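Local structure of NADPH-dependent nitro/flavin reductase (Bacillus subtilis, 3N2S) at the flavin mononucleotide site. The protein uses NADPH to reduce flavin mononucleotide, nitroaromatic compounds, quinones and azo dyes, and also shows NADH oxidase activity. Numbering follows the deposited sequence. Chains: chain A/B, NADPH-dependent nitro/flavin reductase.

The flavin mononucleotide site. Residues chain A 11-13, 15, 67, 69, 133-137, 173, 175; chain B 38-42, 112-113, 116. With FMN (flavin mononucleotide), chain C.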
loop_
_atom_site.group_PDB
_atom_site.type_symbol
_atom_site.label_atom_id
_atom_site.label_comp_id
_atom_site.label_asym_id
_atom_site.label_seq_id
_atom_site.Cartn_x
_atom_site.Cartn_y
_atom_site.Cartn_z
ATOM N N HIS A 11 -11.783 2.522 -12.471
ATOM C CA HIS A 11 -11.190 3.617 -11.705
ATOM C C HIS A 11 -10.578 4.763 -12.505
ATOM O O HIS A 11 -9.828 4.541 -13.453
ATOM C CB HIS A 11 -10.118 3.104 -10.707
ATOM C CG HIS A 11 -9.296 4.237 -10.142
ATOM N ND1 HIS A 11 -8.095 4.611 -10.717
ATOM C CD2 HIS A 11 -9.597 5.117 -9.167
ATOM C CE1 HIS A 11 -7.691 5.677 -10.046
ATOM N NE2 HIS A 11 -8.549 6.009 -9.100
ATOM N N ARG A 12 -10.840 5.987 -12.036
ATOM C CA ARG A 12 -10.194 7.234 -12.413
ATOM C C ARG A 12 -10.276 8.149 -11.205
ATOM O O ARG A 12 -11.227 8.045 -10.417
ATOM C CB ARG A 12 -10.747 7.880 -13.708
ATOM C CG ARG A 12 -12.018 8.749 -13.583
ATOM C CD ARG A 12 -13.285 7.979 -13.170
ATOM N NE ARG A 12 -13.521 6.775 -13.981
ATOM C CZ ARG A 12 -14.122 6.763 -15.170
ATOM N NH1 ARG A 12 -14.282 5.624 -15.824
ATOM N NH2 ARG A 12 -14.544 7.892 -15.722
ATOM N N SER A 13 -9.240 8.996 -11.019
ATOM C CA SER A 13 -9.200 9.962 -9.924
ATOM C C SER A 13 -10.273 11.019 -10.188
ATOM O O SER A 13 -10.428 11.474 -11.329
ATOM C CB SER A 13 -7.823 10.612 -9.834
ATOM O OG SER A 13 -6.875 9.655 -9.386
ATOM N N ARG A 15 -11.546 14.739 -9.229
ATOM C CA ARG A 15 -11.042 15.971 -8.638
ATOM C C ARG A 15 -12.108 17.071 -8.616
ATOM O O ARG A 15 -11.798 18.227 -8.348
ATOM C CB ARG A 15 -9.761 16.425 -9.365
ATOM C CG ARG A 15 -8.604 15.454 -9.188
ATOM C CD ARG A 15 -7.379 15.932 -9.958
ATOM N NE ARG A 15 -6.251 15.015 -9.773
ATOM C CZ ARG A 15 -6.016 13.956 -10.539
ATOM N NH1 ARG A 15 -6.801 13.693 -11.579
ATOM N NH2 ARG A 15 -4.962 13.183 -10.306
ATOM N N GLN A 67 -4.876 22.330 -3.580
ATOM C CA GLN A 67 -5.665 21.324 -4.255
ATOM C C GLN A 67 -7.085 21.491 -3.721
ATOM O O GLN A 67 -7.348 21.117 -2.587
ATOM C CB GLN A 67 -5.074 19.926 -4.009
ATOM C CG GLN A 67 -3.619 19.828 -4.485
ATOM C CD GLN A 67 -3.166 18.410 -4.666
ATOM O OE1 GLN A 67 -3.868 17.607 -5.265
ATOM N NE2 GLN A 67 -1.970 18.081 -4.185
ATOM N N TYR A 69 -10.017 20.150 -4.205
ATOM C CA TYR A 69 -10.741 18.911 -3.965
ATOM C C TYR A 69 -10.367 18.268 -2.608
ATOM O O TYR A 69 -10.960 17.269 -2.222
ATOM C CB TYR A 69 -10.604 17.951 -5.155
ATOM C CG TYR A 69 -9.241 17.980 -5.829
ATOM C CD1 TYR A 69 -8.276 17.015 -5.539
ATOM C CD2 TYR A 69 -8.932 18.952 -6.784
ATOM C CE1 TYR A 69 -7.029 17.027 -6.167
ATOM C CE2 TYR A 69 -7.681 18.986 -7.405
ATOM C CZ TYR A 69 -6.734 18.017 -7.093
ATOM O OH TYR A 69 -5.522 18.033 -7.730
ATOM N N CYS A 133 -9.729 10.524 -4.709
ATOM C CA CYS A 133 -8.450 11.036 -5.175
ATOM C C CYS A 133 -7.470 10.995 -4.022
ATOM O O CYS A 133 -7.730 11.574 -2.963
ATOM C CB CYS A 133 -8.527 12.429 -5.806
ATOM S SG CYS A 133 -7.026 12.887 -6.722
ATOM N N TYR A 134 -6.361 10.257 -4.216
ATOM C CA TYR A 134 -5.278 10.203 -3.223
ATOM C C TYR A 134 -4.569 11.543 -3.258
ATOM O O TYR A 134 -4.500 12.160 -4.316
ATOM C CB TYR A 134 -4.269 9.121 -3.589
ATOM C CG TYR A 134 -4.678 7.726 -3.196
ATOM C CD1 TYR A 134 -4.161 7.125 -2.052
ATOM C CD2 TYR A 134 -5.562 6.987 -3.983
ATOM C CE1 TYR A 134 -4.527 5.834 -1.686
ATOM C CE2 TYR A 134 -5.918 5.687 -3.641
ATOM C CZ TYR A 134 -5.407 5.120 -2.482
ATOM O OH TYR A 134 -5.725 3.840 -2.155
ATOM N N ILE A 135 -4.066 12.018 -2.099
ATOM C CA ILE A 135 -3.394 13.319 -1.979
ATOM C C ILE A 135 -2.040 13.153 -1.275
ATOM O O ILE A 135 -1.945 13.273 -0.053
ATOM C CB ILE A 135 -4.275 14.401 -1.275
ATOM C CG1 ILE A 135 -5.739 14.497 -1.894
ATOM C CG2 ILE A 135 -3.532 15.794 -1.224
ATOM C CD1 ILE A 135 -5.838 15.048 -3.371
ATOM N N GLY A 136 -1.025 12.877 -2.069
ATOM C CA GLY A 136 0.355 12.752 -1.600
ATOM C C GLY A 136 0.982 14.118 -1.385
ATOM O O GLY A 136 2.029 14.219 -0.751
ATOM N N GLY A 137 0.340 15.160 -1.925
ATOM C CA GLY A 137 0.755 16.553 -1.812
ATOM C C GLY A 137 0.980 17.019 -0.387
ATOM O O GLY A 137 1.803 17.909 -0.157
ATOM N N LYS A 173 -7.157 6.884 -17.431
ATOM C CA LYS A 173 -5.798 7.118 -17.902
ATOM C C LYS A 173 -5.172 5.777 -18.255
ATOM O O LYS A 173 -5.188 4.874 -17.423
ATOM C CB LYS A 173 -4.970 7.815 -16.806
ATOM C CG LYS A 173 -5.042 9.320 -16.861
ATOM C CD LYS A 173 -4.255 9.862 -15.693
ATOM C CE LYS A 173 -3.219 10.856 -16.100
ATOM N NZ LYS A 173 -2.481 11.330 -14.927
ATOM N N ARG A 175 -2.736 2.645 -18.612
ATOM C CA ARG A 175 -1.670 2.103 -17.791
ATOM C C ARG A 175 -0.605 1.495 -18.691
ATOM O O ARG A 175 -0.885 1.194 -19.855
ATOM C CB ARG A 175 -2.240 1.026 -16.845
ATOM C CG ARG A 175 -3.163 1.607 -15.754
ATOM C CD ARG A 175 -2.430 2.602 -14.840
ATOM N NE ARG A 175 -3.212 2.944 -13.647
ATOM C CZ ARG A 175 -3.965 4.030 -13.528
ATOM N NH1 ARG A 175 -4.095 4.869 -14.544
ATOM N NH2 ARG A 175 -4.597 4.285 -12.390
ATOM N N SER B 38 -4.742 3.649 -8.346
ATOM C CA SER B 38 -4.158 4.994 -8.425
ATOM C C SER B 38 -2.628 4.837 -8.279
ATOM O O SER B 38 -2.143 3.847 -7.704
ATOM C CB SER B 38 -4.687 5.868 -7.293
ATOM O OG SER B 38 -6.090 6.060 -7.422
ATOM N N THR B 39 -1.889 5.816 -8.797
ATOM C CA THR B 39 -0.432 5.816 -8.778
ATOM C C THR B 39 0.083 7.254 -8.650
ATOM O O THR B 39 -0.326 8.110 -9.418
ATOM C CB THR B 39 0.131 5.067 -10.017
ATOM O OG1 THR B 39 1.510 5.415 -10.155
ATOM C CG2 THR B 39 -0.613 5.427 -11.321
ATOM N N SER B 40 0.974 7.510 -7.680
ATOM C CA SER B 40 1.560 8.852 -7.421
ATOM C C SER B 40 2.192 9.410 -8.691
ATOM O O SER B 40 3.055 8.763 -9.290
ATOM C CB SER B 40 2.659 8.782 -6.354
ATOM O OG SER B 40 2.172 8.352 -5.098
ATOM N N SER B 41 1.753 10.600 -9.107
ATOM C CA SER B 41 2.234 11.308 -10.299
ATOM C C SER B 41 2.293 10.434 -11.560
ATOM O O SER B 41 3.168 10.663 -12.393
ATOM C CB SER B 41 3.585 11.976 -10.035
ATOM O OG SER B 41 3.503 12.864 -8.937
ATOM N N TYR B 42 1.426 9.385 -11.648
ATOM C CA TYR B 42 1.306 8.484 -12.811
ATOM C C TYR B 42 2.580 7.636 -13.017
ATOM O O TYR B 42 2.734 7.012 -14.066
ATOM C CB TYR B 42 1.057 9.379 -14.065
ATOM C CG TYR B 42 0.299 8.794 -15.240
ATOM C CD1 TYR B 42 -0.365 7.567 -15.136
ATOM C CD2 TYR B 42 0.180 9.499 -16.429
ATOM C CE1 TYR B 42 -1.095 7.045 -16.215
ATOM C CE2 TYR B 42 -0.534 8.984 -17.512
ATOM C CZ TYR B 42 -1.179 7.767 -17.397
ATOM O OH TYR B 42 -1.920 7.333 -18.473
ATOM N N ILE B 112 4.206 2.492 -1.666
ATOM C CA ILE B 112 2.757 2.768 -1.703
ATOM C C ILE B 112 2.134 2.329 -3.035
ATOM O O ILE B 112 1.086 1.670 -3.026
ATOM C CB ILE B 112 2.427 4.231 -1.330
ATOM C CG1 ILE B 112 2.828 4.511 0.164
ATOM C CG2 ILE B 112 0.923 4.545 -1.558
ATOM C CD1 ILE B 112 2.978 6.030 0.486
ATOM N N ASP B 113 2.788 2.669 -4.167
ATOM C CA ASP B 113 2.280 2.286 -5.499
ATOM C C ASP B 113 2.122 0.764 -5.605
ATOM O O ASP B 113 1.079 0.287 -6.058
ATOM C CB ASP B 113 3.229 2.794 -6.599
ATOM C CG ASP B 113 2.748 4.049 -7.304
ATOM O OD1 ASP B 113 1.945 4.818 -6.689
ATOM O OD2 ASP B 113 3.164 4.268 -8.452
ATOM N N LEU B 116 -0.830 -0.515 -3.263
ATOM C CA LEU B 116 -2.180 -0.247 -3.812
ATOM C C LEU B 116 -2.503 -1.244 -4.941
ATOM O O LEU B 116 -3.615 -1.770 -5.009
ATOM C CB LEU B 116 -2.325 1.194 -4.341
ATOM C CG LEU B 116 -2.026 2.358 -3.408
ATOM C CD1 LEU B 116 -2.295 3.692 -4.116
ATOM C CD2 LEU B 116 -2.800 2.276 -2.097
HETATM N N1 FMN C . -3.572 13.407 -7.532
HETATM C C2 FMN C . -3.674 14.728 -7.228
HETATM O O2 FMN C . -4.404 15.480 -7.902
HETATM N N3 FMN C . -2.982 15.257 -6.185
HETATM C C4 FMN C . -2.160 14.581 -5.316
HETATM O O4 FMN C . -1.564 15.120 -4.375
HETATM C C4A FMN C . -2.030 13.131 -5.584
HETATM N N5 FMN C . -1.322 12.376 -4.781
HETATM C C5A FMN C . -1.367 10.981 -4.997
HETATM C C6 FMN C . -0.696 10.155 -4.058
HETATM C C7 FMN C . -0.785 8.773 -4.141
HETATM C C7M FMN C . -0.143 7.923 -3.055
HETATM C C8 FMN C . -1.467 8.161 -5.264
HETATM C C8M FMN C . -1.527 6.684 -5.432
HETATM C C9 FMN C . -2.124 8.976 -6.233
HETATM C C9A FMN C . -2.075 10.386 -6.137
HETATM N N10 FMN C . -2.785 11.257 -7.004
HETATM C C10 FMN C . -2.843 12.597 -6.778
HETATM C "C1'" FMN C . -3.540 10.685 -8.141
HETATM C "C2'" FMN C . -2.563 10.289 -9.257
HETATM O "O2'" FMN C . -2.181 11.445 -9.877
HETATM C "C3'" FMN C . -3.344 9.427 -10.245
HETATM O "O3'" FMN C . -3.741 8.219 -9.529
HETATM C "C4'" FMN C . -2.507 9.099 -11.561
HETATM O "O4'" FMN C . -2.483 10.300 -12.357
HETATM C "C5'" FMN C . -3.271 8.039 -12.402
HETATM O "O5'" FMN C . -4.574 8.611 -12.724
HETATM P P FMN C . -5.949 7.824 -12.409
HETATM O O1P FMN C . -5.966 6.521 -13.168
HETATM O O2P FMN C . -6.937 8.894 -12.818
HETATM O O3P FMN C . -5.961 7.704 -10.875
HETATM O O HOH W 1 -7.750 5.775 -14.927
HETATM O O HOH W 2 -5.559 11.384 -12.942
#
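The flavin mononucleotide lies in a cleft of the nitroreductase homodimer, built from both chains, that hides 571 of its 622 Å². Strand 131-135 of chain A forms the floor: A:Tyr134, with CG anti to the carbonyl carbon (chi1 -81°), sets CB 3.3 Å from the benzenoid centroid, a CH-pi contact. Its ring runs on past the dimethyl end to meet B:Leu116 tip to tip, with Leu CD1 over one face near the rim.

The pyrimidine edge is walled by polar groups. A:Arg15, extended from CG to NE, approaches side-on in its guanidinium plane, NE to carbonyl O2 at 2.7 Å and NH2 to N1. A:Tyr69 OH also donates to O2. The A:Gln67 amide reads the imide: OE1 takes the N3 hydrogen on an in-plane lone pair (2.7 Å), while NE2 donates to O4. Backbone A:Gly136 N points nearly straight at flavin N5 (2.8 Å, 172° at H).

Chain B closes the dimethyl end, B:Leu116 CD1 3.4 Å from C8M. B:Ser40 is the lid, its CA 3.8 Å from C8 on the face opposite A:Tyr134; B:Asp113 braces it through B:Thr39 OG1 and B:Ser40 N. At the phosphate, A:Arg175 grips O1P end-on with NH1 and NH2, and A:Ser13 OG donates to O3P (2.6 Å). A:Lys173 crosses the B:Tyr42 ring obliquely, CE over its rim, so NZ donates to ribityl O4' (2.8 Å). The uncovered remainder probably lies on the lid face, towards the pyrimidine and N5. The site holds the FMN that passes hydride from NADPH to substrates, N5, the hydride acceptor, probably being accessible there.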